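Local coordinates for protein BIFUNCTIONAL PROTEIN Proline utilization A (PutA) (Corynebacterium freiburgense, PDB 5UX5) that oxidises proline to glutamate in two steps, probably passing the intermediate from an FAD-dependent proline dehydrogenase to an NAD-dependent aldehyde dehydrogenase within one chain, at residues G508-P513 with H585-V590; A607-G612 with E641-L646. One frame throughout, in Å; residues are numbered along the deposited sequence.

Contact 1: residues G508-P513 with H585-V590; sequences GLLKSP and HNLVVV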
loop_
_atom_site.group_PDB
_atom_site.type_symbol
_atom_site.label_atom_id
_atom_site.label_comp_id
_atom_site.label_asym_id
_atom_site.label_seq_id
_atom_site.Cartn_x
_atom_site.Cartn_y
_atom_site.Cartn_z
ATOM N N GLY A 508 -31.179 21.103 19.273
ATOM C CA GLY A 508 -31.644 21.392 17.927
ATOM C C GLY A 508 -31.499 20.204 16.997
ATOM O O GLY A 508 -32.362 19.962 16.150
ATOM N N LEU A 509 -30.399 19.450 17.135
ATOM C CA LEU A 509 -30.219 18.247 16.329
ATOM C C LEU A 509 -31.241 17.170 16.664
ATOM O O LEU A 509 -31.738 16.479 15.766
ATOM C CB LEU A 509 -28.808 17.691 16.512
ATOM C CG LEU A 509 -27.795 18.156 15.485
ATOM C CD1 LEU A 509 -26.489 17.412 15.653
ATOM C CD2 LEU A 509 -28.390 17.862 14.139
ATOM N N LEU A 510 -31.574 17.010 17.946
ATOM C CA LEU A 510 -32.518 15.958 18.326
ATOM C C LEU A 510 -33.887 16.191 17.724
ATOM O O LEU A 510 -34.650 15.242 17.530
ATOM C CB LEU A 510 -32.645 15.863 19.846
ATOM C CG LEU A 510 -31.441 15.297 20.569
ATOM C CD1 LEU A 510 -31.751 15.130 22.018
ATOM C CD2 LEU A 510 -31.058 13.981 19.932
ATOM N N LYS A 511 -34.222 17.444 17.450
ATOM C CA LYS A 511 -35.549 17.767 16.956
ATOM C C LYS A 511 -35.781 17.277 15.525
ATOM O O LYS A 511 -36.926 17.007 15.154
ATOM C CB LYS A 511 -35.776 19.271 17.109
ATOM C CG LYS A 511 -36.322 19.583 18.491
ATOM C CD LYS A 511 -36.759 21.023 18.701
ATOM C CE LYS A 511 -37.179 21.207 20.166
ATOM N NZ LYS A 511 -36.260 20.446 21.077
ATOM N N SER A 512 -34.743 17.144 14.713
ATOM C CA SER A 512 -34.938 16.663 13.338
ATOM C C SER A 512 -35.405 15.206 13.336
ATOM O O SER A 512 -34.807 14.365 14.016
ATOM C CB SER A 512 -33.643 16.782 12.542
ATOM O OG SER A 512 -33.075 18.053 12.747
ATOM N N PRO A 513 -36.413 14.854 12.546
ATOM C CA PRO A 513 -36.879 13.464 12.528
ATOM C C PRO A 513 -35.909 12.558 11.787
ATOM O O PRO A 513 -35.156 12.984 10.912
ATOM C CB PRO A 513 -38.221 13.549 11.796
ATOM C CG PRO A 513 -38.036 14.689 10.857
ATOM C CD PRO A 513 -37.092 15.676 11.532
ATOM N N HIS A 585 -29.427 4.820 17.807
ATOM C CA HIS A 585 -29.222 5.999 18.634
ATOM C C HIS A 585 -29.843 7.229 17.966
ATOM O O HIS A 585 -30.034 7.258 16.744
ATOM C CB HIS A 585 -27.714 6.252 18.820
ATOM C CG HIS A 585 -26.995 5.200 19.602
ATOM N ND1 HIS A 585 -25.659 4.922 19.407
ATOM C CD2 HIS A 585 -27.402 4.400 20.613
ATOM C CE1 HIS A 585 -25.281 3.971 20.242
ATOM N NE2 HIS A 585 -26.320 3.641 20.986
ATOM N N ASN A 586 -30.121 8.268 18.749
ATOM C CA ASN A 586 -30.542 9.538 18.180
ATOM C C ASN A 586 -29.376 10.448 17.805
ATOM O O ASN A 586 -29.464 11.167 16.800
ATOM C CB ASN A 586 -31.475 10.232 19.160
ATOM C CG ASN A 586 -32.771 9.471 19.322
ATOM O OD1 ASN A 586 -33.229 8.818 18.378
ATOM N ND2 ASN A 586 -33.373 9.547 20.501
ATOM N N LEU A 587 -28.281 10.410 18.568
ATOM C CA LEU A 587 -27.190 11.374 18.436
ATOM C C LEU A 587 -25.874 10.703 18.806
ATOM O O LEU A 587 -25.762 10.117 19.885
ATOM C CB LEU A 587 -27.424 12.601 19.329
ATOM C CG LEU A 587 -26.400 13.730 19.457
ATOM C CD1 LEU A 587 -26.017 14.394 18.130
ATOM C CD2 LEU A 587 -26.934 14.769 20.416
ATOM N N VAL A 588 -24.889 10.782 17.912
ATOM C CA VAL A 588 -23.532 10.328 18.180
ATOM C C VAL A 588 -22.581 11.515 18.081
ATOM O O VAL A 588 -22.711 12.343 17.175
ATOM C CB VAL A 588 -23.111 9.226 17.201
ATOM C CG1 VAL A 588 -21.637 8.908 17.398
ATOM C CG2 VAL A 588 -23.992 7.989 17.386
ATOM N N VAL A 589 -21.602 11.580 18.990
ATOM C CA VAL A 589 -20.538 12.576 18.929
ATOM C C VAL A 589 -19.263 11.900 18.424
ATOM O O VAL A 589 -18.887 10.817 18.909
ATOM C CB VAL A 589 -20.316 13.230 20.300
ATOM C CG1 VAL A 589 -19.006 14.075 20.293
ATOM C CG2 VAL A 589 -21.508 14.069 20.660
ATOM N N VAL A 590 -18.607 12.527 17.439
ATOM C CA VAL A 590 -17.364 12.014 16.862
ATOM C C VAL A 590 -16.234 12.966 17.228
ATOM O O VAL A 590 -16.146 14.085 16.701
ATOM C CB VAL A 590 -17.446 11.844 15.338
ATOM C CG1 VAL A 590 -16.122 11.350 14.817
ATOM C CG2 VAL A 590 -18.525 10.869 14.964
#
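N586 and L587, the two residues of 585-590 that L510 rests on, both point their backbone N-H groups at one carboxylate oxygen, OD2 of D665. That oxygen therefore takes two successive amides just where the chain enters the main run of strand 580-591, a central strand of the Rossmann-type NAD-binding domain of the aldehyde dehydrogenase half. Parallel strands 614-618 and 666-670 border it, and backbone bonds from N586 and V588 to K614 and from V588 to I616 fix its alignment on the first of these. NAD is bound further on, its pocket beginning at residue 591, immediately past this segment.

The 508-511 part of helix 499-511 covers the start of the strand with two leucines and makes no hydrogen bond to it. L510 brings one branch: its CD2 lies 3.9 Å from N586 CB and also 3.9 Å from L587 CB, bridging two consecutive residues close to their main chain. CG of L510 stands beside its own backbone N (chi1 -71°), which carries the end of the side chain closer to the strand than its first bond would suggest. N586 offers its CB here.

L509, one residue earlier, points at the strand directly and is buried, also touching K614 and I616 on the neighbouring strand. L587 extends to meet it, with CG anti to the backbone N (chi1 176°), and the two side chains cross at about a right angle. Behind the leucines S512 N bonds back to L509 O, 3.3 Å away. The L509-L587 contact itself is methyl against methyl, CD1 of L509 lying 3.9 Å from CD1 of L587.

Contact 2: residues A607-G612 with E641-L646; sequences ASLAAG and EDLVQL
L609 meets L643 and V644 entirely through carbon. Its CD2 does most of the work, 3.6 Å from L643 CD2 and 3.8 Å from V644 CG2. The valine methyl also comes within 4.1 Å of L609 CG, so it presses against the fork of the leucine and not just one branch. L609 and V644 cross at about a right angle, while L643 comes in at a slant. In V644 it is CG1 that stands anti to the backbone N (chi1 165°), leaving CG2 for the leucine. All three side chains are buried.

Helix 599-611, which carries L609, is the crossover of a beta-alpha-beta unit joining strands 580-591 and 614-618 of the Rossmann-type sheet; V644 begins the next parallel strand, 644-646. Side chains of L515 and L523 add to the apolar surroundings of L643.

No hydrogen bond joins the two segments. L643 and Q645 pair through their backbones with A615 of strand 614-618, and V644 O accepts from R635 NH2. At the helix end a Schellman motif turns the chain with G612 at positive phi (117°), its N lying 2.9 Å from L609 O and making a weak bond to S608 O.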
loop_
_atom_site.group_PDB
_atom_site.type_symbol
_atom_site.label_atom_id
_atom_site.label_comp_id
_atom_site.label_asym_id
_atom_site.label_seq_id
_atom_site.Cartn_x
_atom_site.Cartn_y
_atom_site.Cartn_z
ATOM N N ALA A 607 -20.740 6.643 9.673
ATOM C CA ALA A 607 -21.254 5.471 10.376
ATOM C C ALA A 607 -22.502 5.807 11.188
ATOM O O ALA A 607 -23.464 5.023 11.218
ATOM C CB ALA A 607 -20.169 4.879 11.279
ATOM N N SER A 608 -22.505 6.978 11.830
ATOM C CA SER A 608 -23.666 7.433 12.583
ATOM C C SER A 608 -24.859 7.644 11.665
ATOM O O SER A 608 -25.982 7.225 11.984
ATOM C CB SER A 608 -23.342 8.738 13.317
ATOM O OG SER A 608 -22.270 8.589 14.229
ATOM N N LEU A 609 -24.641 8.342 10.541
ATOM C CA LEU A 609 -25.729 8.576 9.599
ATOM C C LEU A 609 -26.285 7.262 9.072
ATOM O O LEU A 609 -27.501 7.059 9.063
ATOM C CB LEU A 609 -25.279 9.463 8.440
ATOM C CG LEU A 609 -24.915 10.923 8.654
ATOM C CD1 LEU A 609 -24.813 11.541 7.288
ATOM C CD2 LEU A 609 -25.976 11.630 9.459
ATOM N N ALA A 610 -25.410 6.360 8.627
ATOM C CA ALA A 610 -25.865 5.054 8.165
ATOM C C ALA A 610 -26.703 4.322 9.224
ATOM O O ALA A 610 -27.678 3.637 8.896
ATOM C CB ALA A 610 -24.658 4.217 7.763
ATOM N N ALA A 611 -26.343 4.451 10.497
ATOM C CA ALA A 611 -27.101 3.761 11.527
ATOM C C ALA A 611 -28.461 4.396 11.727
ATOM O O ALA A 611 -29.402 3.720 12.162
ATOM C CB ALA A 611 -26.320 3.748 12.836
ATOM N N GLY A 612 -28.594 5.680 11.418
ATOM C CA GLY A 612 -29.848 6.355 11.690
ATOM C C GLY A 612 -29.786 7.491 12.688
ATOM O O GLY A 612 -30.821 8.057 13.053
ATOM N N GLU A 641 -27.476 21.098 8.226
ATOM C CA GLU A 641 -27.287 21.312 9.658
ATOM C C GLU A 641 -28.316 20.600 10.524
ATOM O O GLU A 641 -28.108 20.517 11.736
ATOM C CB GLU A 641 -27.295 22.800 9.986
ATOM C CG GLU A 641 -26.102 23.553 9.444
ATOM C CD GLU A 641 -26.094 25.001 9.875
ATOM O OE1 GLU A 641 -27.138 25.466 10.390
ATOM O OE2 GLU A 641 -25.051 25.672 9.698
ATOM N N ASP A 642 -29.393 20.066 9.951
ATOM C CA ASP A 642 -30.319 19.218 10.696
ATOM C C ASP A 642 -29.858 17.771 10.782
ATOM O O ASP A 642 -30.548 16.944 11.388
ATOM C CB ASP A 642 -31.707 19.279 10.063
ATOM C CG ASP A 642 -31.668 19.134 8.547
ATOM O OD1 ASP A 642 -30.553 19.126 7.970
ATOM O OD2 ASP A 642 -32.760 19.039 7.934
ATOM N N LEU A 643 -28.709 17.447 10.209
ATOM C CA LEU A 643 -28.222 16.078 10.156
ATOM C C LEU A 643 -26.860 15.919 10.799
ATOM O O LEU A 643 -26.651 15.010 11.607
ATOM C CB LEU A 643 -28.125 15.630 8.700
ATOM C CG LEU A 643 -29.100 14.591 8.182
ATOM C CD1 LEU A 643 -28.570 14.227 6.833
ATOM C CD2 LEU A 643 -29.133 13.389 9.099
ATOM N N VAL A 644 -25.915 16.760 10.413
ATOM C CA VAL A 644 -24.555 16.753 10.918
ATOM C C VAL A 644 -24.197 18.163 11.335
ATOM O O VAL A 644 -24.507 19.120 10.624
ATOM C CB VAL A 644 -23.579 16.241 9.852
ATOM C CG1 VAL A 644 -22.162 16.589 10.245
ATOM C CG2 VAL A 644 -23.774 14.740 9.687
ATOM N N GLN A 645 -23.560 18.293 12.493
ATOM C CA GLN A 645 -23.209 19.592 13.043
ATOM C C GLN A 645 -21.743 19.570 13.467
ATOM O O GLN A 645 -21.306 18.634 14.143
ATOM C CB GLN A 645 -24.149 19.926 14.197
ATOM C CG GLN A 645 -24.201 21.379 14.567
ATOM C CD GLN A 645 -24.911 22.233 13.547
ATOM O OE1 GLN A 645 -24.286 22.724 12.601
ATOM N NE2 GLN A 645 -26.206 22.444 13.741
ATOM N N LEU A 646 -20.972 20.551 12.994
ATOM C CA LEU A 646 -19.541 20.660 13.266
ATOM C C LEU A 646 -19.358 21.632 14.419
ATOM O O LEU A 646 -19.768 22.791 14.313
ATOM C CB LEU A 646 -18.799 21.162 12.029
ATOM C CG LEU A 646 -17.279 21.386 11.979
ATOM C CD1 LEU A 646 -16.487 20.157 12.285
ATOM C CD2 LEU A 646 -16.915 21.872 10.600
#

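How the contacts relate
From the N terminus, helix 499-511 comes first, and contact 1 closes a mainly helical excursion of 71 residues when strand 580-591 comes back to pack against it. Helix 599-611 then opens contact 2, which closes a shorter loop of 28 residues holding strand 614-618 and helix 624-636. The two loops follow in series, neither enclosing nor crossing the other. The centres of contact 1 and contact 2 are about 7 Å apart, and both reach one Rossmann-type sheet. The earliest and latest segments, 508-513 and 641-646, meet directly: S512 OG lies 3.1 Å from D642 O, bringing segment 508-513 against the turn before strand 644-646.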